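Local coordinates for putative ABC transporter (Thermobispora bispora, PDB 4PE6), which probably serves as the extracellular solute-binding component of an ABC importer, possibly for sugars or related compounds, at residues L268-D273 / E316-Q321; A309-T314 / P334-T339. One frame throughout, in Å; residues are numbered along the deposited sequence.

Contact 1 (L268-D273 / E316-Q321)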
# COMPACT_ATOMS: atom_id res chain seq x y z
N LEU A 268 7.18 12.14 -5.29
CA LEU A 268 8.17 13.22 -5.15
C LEU A 268 8.74 13.60 -6.52
O LEU A 268 8.84 14.78 -6.85
CB LEU A 268 9.31 12.76 -4.23
CG LEU A 268 10.53 13.66 -4.07
CD1 LEU A 268 10.15 15.03 -3.55
CD2 LEU A 268 11.57 13.00 -3.18
N TRP A 269 9.15 12.60 -7.30
CA TRP A 269 9.72 12.86 -8.62
C TRP A 269 8.68 13.46 -9.56
O TRP A 269 8.98 14.40 -10.29
CB TRP A 269 10.33 11.62 -9.24
CG TRP A 269 11.48 11.06 -8.41
CD1 TRP A 269 11.62 9.79 -7.98
CD2 TRP A 269 12.62 11.77 -7.93
NE1 TRP A 269 12.78 9.65 -7.25
CE2 TRP A 269 13.41 10.86 -7.18
CE3 TRP A 269 13.06 13.10 -8.04
CZ2 TRP A 269 14.61 11.21 -6.57
CZ3 TRP A 269 14.28 13.46 -7.45
CH2 TRP A 269 15.02 12.51 -6.70
N ALA A 270 7.46 12.95 -9.51
CA ALA A 270 6.36 13.58 -10.25
C ALA A 270 6.20 15.07 -9.89
O ALA A 270 6.10 15.92 -10.77
CB ALA A 270 5.06 12.83 -10.00
N ALA A 271 6.18 15.37 -8.60
CA ALA A 271 6.03 16.76 -8.17
C ALA A 271 7.14 17.65 -8.71
O ALA A 271 6.87 18.76 -9.17
CB ALA A 271 5.96 16.84 -6.65
N LEU A 272 8.39 17.18 -8.66
CA LEU A 272 9.50 17.97 -9.11
C LEU A 272 9.42 18.20 -10.63
O LEU A 272 9.73 19.29 -11.09
CB LEU A 272 10.84 17.32 -8.77
CG LEU A 272 11.15 17.20 -7.29
CD1 LEU A 272 12.56 16.64 -7.14
CD2 LEU A 272 11.03 18.51 -6.55
N ASP A 273 8.95 17.22 -11.37
CA ASP A 273 8.79 17.39 -12.82
C ASP A 273 7.67 18.39 -13.12
O ASP A 273 7.79 19.25 -14.01
CB ASP A 273 8.58 16.05 -13.52
CG ASP A 273 9.92 15.34 -13.85
OD1 ASP A 273 10.98 15.93 -13.58
OD2 ASP A 273 9.91 14.21 -14.38
N GLU A 316 15.24 9.10 -12.84
CA GLU A 316 15.32 8.49 -14.17
C GLU A 316 14.37 7.29 -14.35
O GLU A 316 13.68 7.18 -15.37
CB GLU A 316 16.78 8.09 -14.49
CG GLU A 316 17.11 8.17 -15.97
CD GLU A 316 16.67 9.50 -16.60
OE1 GLU A 316 17.18 10.56 -16.16
OE2 GLU A 316 15.81 9.48 -17.51
N LEU A 317 14.31 6.39 -13.36
CA LEU A 317 13.38 5.26 -13.44
C LEU A 317 11.94 5.74 -13.44
O LEU A 317 11.11 5.21 -14.16
CB LEU A 317 13.60 4.24 -12.31
CG LEU A 317 14.87 3.38 -12.45
CD1 LEU A 317 15.06 2.52 -11.20
CD2 LEU A 317 14.83 2.50 -13.70
N PHE A 318 11.65 6.77 -12.64
CA PHE A 318 10.34 7.41 -12.67
C PHE A 318 9.95 7.85 -14.08
O PHE A 318 8.90 7.47 -14.59
CB PHE A 318 10.28 8.61 -11.72
CG PHE A 318 9.08 9.48 -11.95
CD1 PHE A 318 7.84 9.08 -11.50
CD2 PHE A 318 9.19 10.67 -12.65
CE1 PHE A 318 6.72 9.85 -11.74
CE2 PHE A 318 8.07 11.45 -12.88
CZ PHE A 318 6.84 11.04 -12.42
N ARG A 319 10.82 8.64 -14.71
CA ARG A 319 10.58 9.15 -16.06
C ARG A 319 10.39 8.04 -17.08
O ARG A 319 9.53 8.14 -17.96
CB ARG A 319 11.70 10.11 -16.49
CG ARG A 319 11.55 11.49 -15.87
CD ARG A 319 12.75 12.36 -16.18
NE ARG A 319 12.65 13.67 -15.55
CZ ARG A 319 13.62 14.58 -15.56
NH1 ARG A 319 14.76 14.33 -16.17
NH2 ARG A 319 13.43 15.76 -14.97
N GLN A 320 11.19 6.97 -16.97
CA GLN A 320 11.02 5.80 -17.82
C GLN A 320 9.62 5.23 -17.73
O GLN A 320 9.01 4.91 -18.74
CB GLN A 320 12.01 4.69 -17.45
CG GLN A 320 13.43 4.89 -17.92
CD GLN A 320 14.33 3.74 -17.48
OE1 GLN A 320 13.89 2.58 -17.40
NE2 GLN A 320 15.59 4.06 -17.17
N GLN A 321 9.13 5.07 -16.50
CA GLN A 321 7.79 4.52 -16.29
C GLN A 321 6.72 5.44 -16.85
O GLN A 321 5.75 4.97 -17.44
CB GLN A 321 7.51 4.23 -14.80
CG GLN A 321 6.06 3.82 -14.49
CD GLN A 321 5.73 2.38 -14.87
OE1 GLN A 321 6.61 1.55 -15.04
NE2 GLN A 321 4.43 2.08 -14.97
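Two helices of a type I periplasmic-binding-protein fold cross here at -80°, their local axes 9.9 Å apart: 263-275, which packs on strands 20-25 and 84-88, and the late helix 315-327. Phe318 is the wedge between them. Its CG stands anti to the backbone N (chi1 167°), which lays one face of the ring against the other helix, its far corner Phe318 CZ 3.4 Å from Ala270 CA. On that same face the ring takes a CH-pi contact from Trp269 CB, 4.0 Å from the ring centroid, and lies against the backbone N of Ala270. The indole of Trp269 itself turns away from Phe318, and its NE1 probably hydrogen-bonds to the carbonyl O of Trp313. At the ring's edge, Asp273 OD2 sits 3.6 Å from Phe318 CE2, so the carboxylate meets the ring rim in its plane.

That same carboxylate is gripped side-on by Arg319, whose chain runs extended from CG to NE. Carboxylate and guanidinium planes are 21° apart, nearly coplanar, and both oxygens accept through their syn lone pairs. Arg315 makes a second salt bridge to Asp273 OD1, so two arginines probably stabilise the ionised form of this buried acid. The two Arg319 bonds are almost straight: NH2 to Asp273 OD1 at 2.8 Å and NE to Asp273 OD2 at 3.0 Å.

Contact 2 (A309-T314 / P334-T339)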
# COMPACT_ATOMS: atom_id res chain seq x y z
N ALA A 309 9.08 -4.39 1.29
CA ALA A 309 9.63 -4.35 -0.05
C ALA A 309 9.06 -3.14 -0.78
O ALA A 309 7.84 -2.86 -0.70
CB ALA A 309 9.31 -5.64 -0.81
N ALA A 310 9.94 -2.45 -1.49
CA ALA A 310 9.64 -1.17 -2.14
C ALA A 310 10.50 -1.02 -3.38
O ALA A 310 11.65 -1.45 -3.37
CB ALA A 310 9.91 -0.03 -1.16
N TRP A 311 9.97 -0.45 -4.47
CA TRP A 311 10.79 -0.29 -5.66
C TRP A 311 11.69 0.95 -5.50
O TRP A 311 11.24 1.99 -4.99
CB TRP A 311 9.93 -0.19 -6.92
CG TRP A 311 9.09 -1.39 -7.21
CD1 TRP A 311 7.73 -1.40 -7.38
CD2 TRP A 311 9.53 -2.73 -7.39
NE1 TRP A 311 7.30 -2.68 -7.68
CE2 TRP A 311 8.38 -3.52 -7.67
CE3 TRP A 311 10.78 -3.36 -7.35
CZ2 TRP A 311 8.45 -4.89 -7.88
CZ3 TRP A 311 10.84 -4.72 -7.57
CH2 TRP A 311 9.68 -5.47 -7.84
N PRO A 312 12.97 0.84 -5.87
CA PRO A 312 13.87 1.99 -5.69
C PRO A 312 13.77 2.99 -6.84
O PRO A 312 14.58 2.97 -7.78
CB PRO A 312 15.26 1.32 -5.63
CG PRO A 312 15.12 0.12 -6.51
CD PRO A 312 13.69 -0.35 -6.36
N TRP A 313 12.78 3.87 -6.78
CA TRP A 313 12.60 4.86 -7.84
C TRP A 313 13.67 5.93 -7.78
O TRP A 313 13.87 6.57 -6.75
CB TRP A 313 11.20 5.50 -7.77
CG TRP A 313 10.14 4.50 -7.87
CD1 TRP A 313 9.36 4.05 -6.85
CD2 TRP A 313 9.73 3.79 -9.04
NE1 TRP A 313 8.50 3.10 -7.31
CE2 TRP A 313 8.71 2.91 -8.65
CE3 TRP A 313 10.14 3.81 -10.38
CZ2 TRP A 313 8.07 2.07 -9.55
CZ3 TRP A 313 9.51 2.95 -11.28
CH2 TRP A 313 8.48 2.10 -10.86
N THR A 314 14.39 6.08 -8.88
CA THR A 314 15.22 7.23 -9.12
C THR A 314 14.38 8.15 -10.00
O THR A 314 13.37 7.74 -10.56
CB THR A 314 16.51 6.86 -9.86
OG1 THR A 314 16.19 6.20 -11.09
CG2 THR A 314 17.39 5.94 -8.99
N PRO A 334 10.97 -2.61 -12.00
CA PRO A 334 12.18 -2.13 -11.36
C PRO A 334 12.95 -3.29 -10.73
O PRO A 334 12.39 -4.38 -10.53
CB PRO A 334 11.66 -1.15 -10.30
CG PRO A 334 10.23 -0.90 -10.65
CD PRO A 334 9.78 -2.19 -11.26
N PRO A 335 14.24 -3.06 -10.44
CA PRO A 335 15.06 -4.14 -9.93
C PRO A 335 14.88 -4.27 -8.43
O PRO A 335 14.64 -3.29 -7.73
CB PRO A 335 16.47 -3.68 -10.28
CG PRO A 335 16.40 -2.19 -10.19
CD PRO A 335 14.98 -1.79 -10.50
N ILE A 336 15.00 -5.50 -7.95
CA ILE A 336 15.04 -5.74 -6.53
C ILE A 336 16.38 -5.19 -6.07
O ILE A 336 17.41 -5.55 -6.65
CB ILE A 336 14.93 -7.24 -6.19
CG1 ILE A 336 13.60 -7.80 -6.71
CG2 ILE A 336 15.05 -7.45 -4.68
CD1 ILE A 336 13.58 -9.30 -6.89
N PRO A 337 16.38 -4.30 -5.07
CA PRO A 337 17.68 -3.80 -4.61
C PRO A 337 18.49 -4.94 -3.99
O PRO A 337 17.91 -5.79 -3.32
CB PRO A 337 17.32 -2.76 -3.54
CG PRO A 337 15.83 -2.62 -3.55
CD PRO A 337 15.27 -3.83 -4.22
N SER A 338 19.80 -4.96 -4.24
CA SER A 338 20.71 -5.87 -3.52
C SER A 338 21.35 -5.16 -2.32
O SER A 338 22.03 -5.79 -1.51
CB SER A 338 21.78 -6.45 -4.45
OG SER A 338 22.61 -5.43 -4.96
N THR A 339 21.12 -3.85 -2.22
CA THR A 339 21.60 -3.03 -1.10
C THR A 339 20.57 -1.97 -0.73
O THR A 339 20.05 -1.96 0.38
CB THR A 339 22.94 -2.34 -1.44
OG1 THR A 339 23.38 -1.56 -0.33
CG2 THR A 339 22.82 -1.44 -2.68
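No hydrogen bond joins 309-314 to 334-339; the contact is aromatic and apolar, with proline as the main partner. The CH-pi part comes first: Pro334 lies over one face of Trp311, its CG 3.9 Å from the centroid of the five-membered ring, the two side chains crossing at about a right angle. The same Pro334 CG reaches Trp313 CH2 at 3.5 Å, so one pyrrolidine corner touches both indoles. Among the remaining apolar contacts, Ile336 CG1 meets the edge of the Trp311 ring at CZ3, 4.2 Å away, and Pro312 CG packs against Pro337 CG at 4.1 Å.

Carbonyl oxygens fill in the rest by van der Waals contact, Pro334 O lying 3.4 Å from Trp311 CZ3 and Pro335 O 3.4 Å from Pro312 CD. The polar ends are held outside the pair: Trp311 NE1 by Ile288 O, Trp313 NE1 by Asp260 OD2. An alanine at Trp311 would take away the face under Pro334 and the NE1 bond to Ile288 O, and would probably loosen both the C-terminal segment and the loop 309-314. Pro312 centres an inverse gamma turn, and the whole is a proline-rich C-terminal tail laid over a tryptophan-bearing loop of the periplasmic-binding-protein fold.

In the fold
Both contacts depend on the last part of the chain, and helix 315-327 ties them together: contact 1 packs it on helix 263-275, while the two segments of contact 2 are the loops before and after it. Contact 1 is buried, and there a two-arginine charge network accompanies the aromatic packing. Contact 2 is only partly buried, joins two irregular segments without a salt bridge or hydrogen bond, and its second segment runs on into poorly ordered residues at the end of the model. The side chain of Trp311 is about 12 Å from the bound trihydroxybutanoic acid. The contacts also touch at Leu317 CD1, 3.5 Å from Pro312 O, beside the link from Trp269 to Trp313.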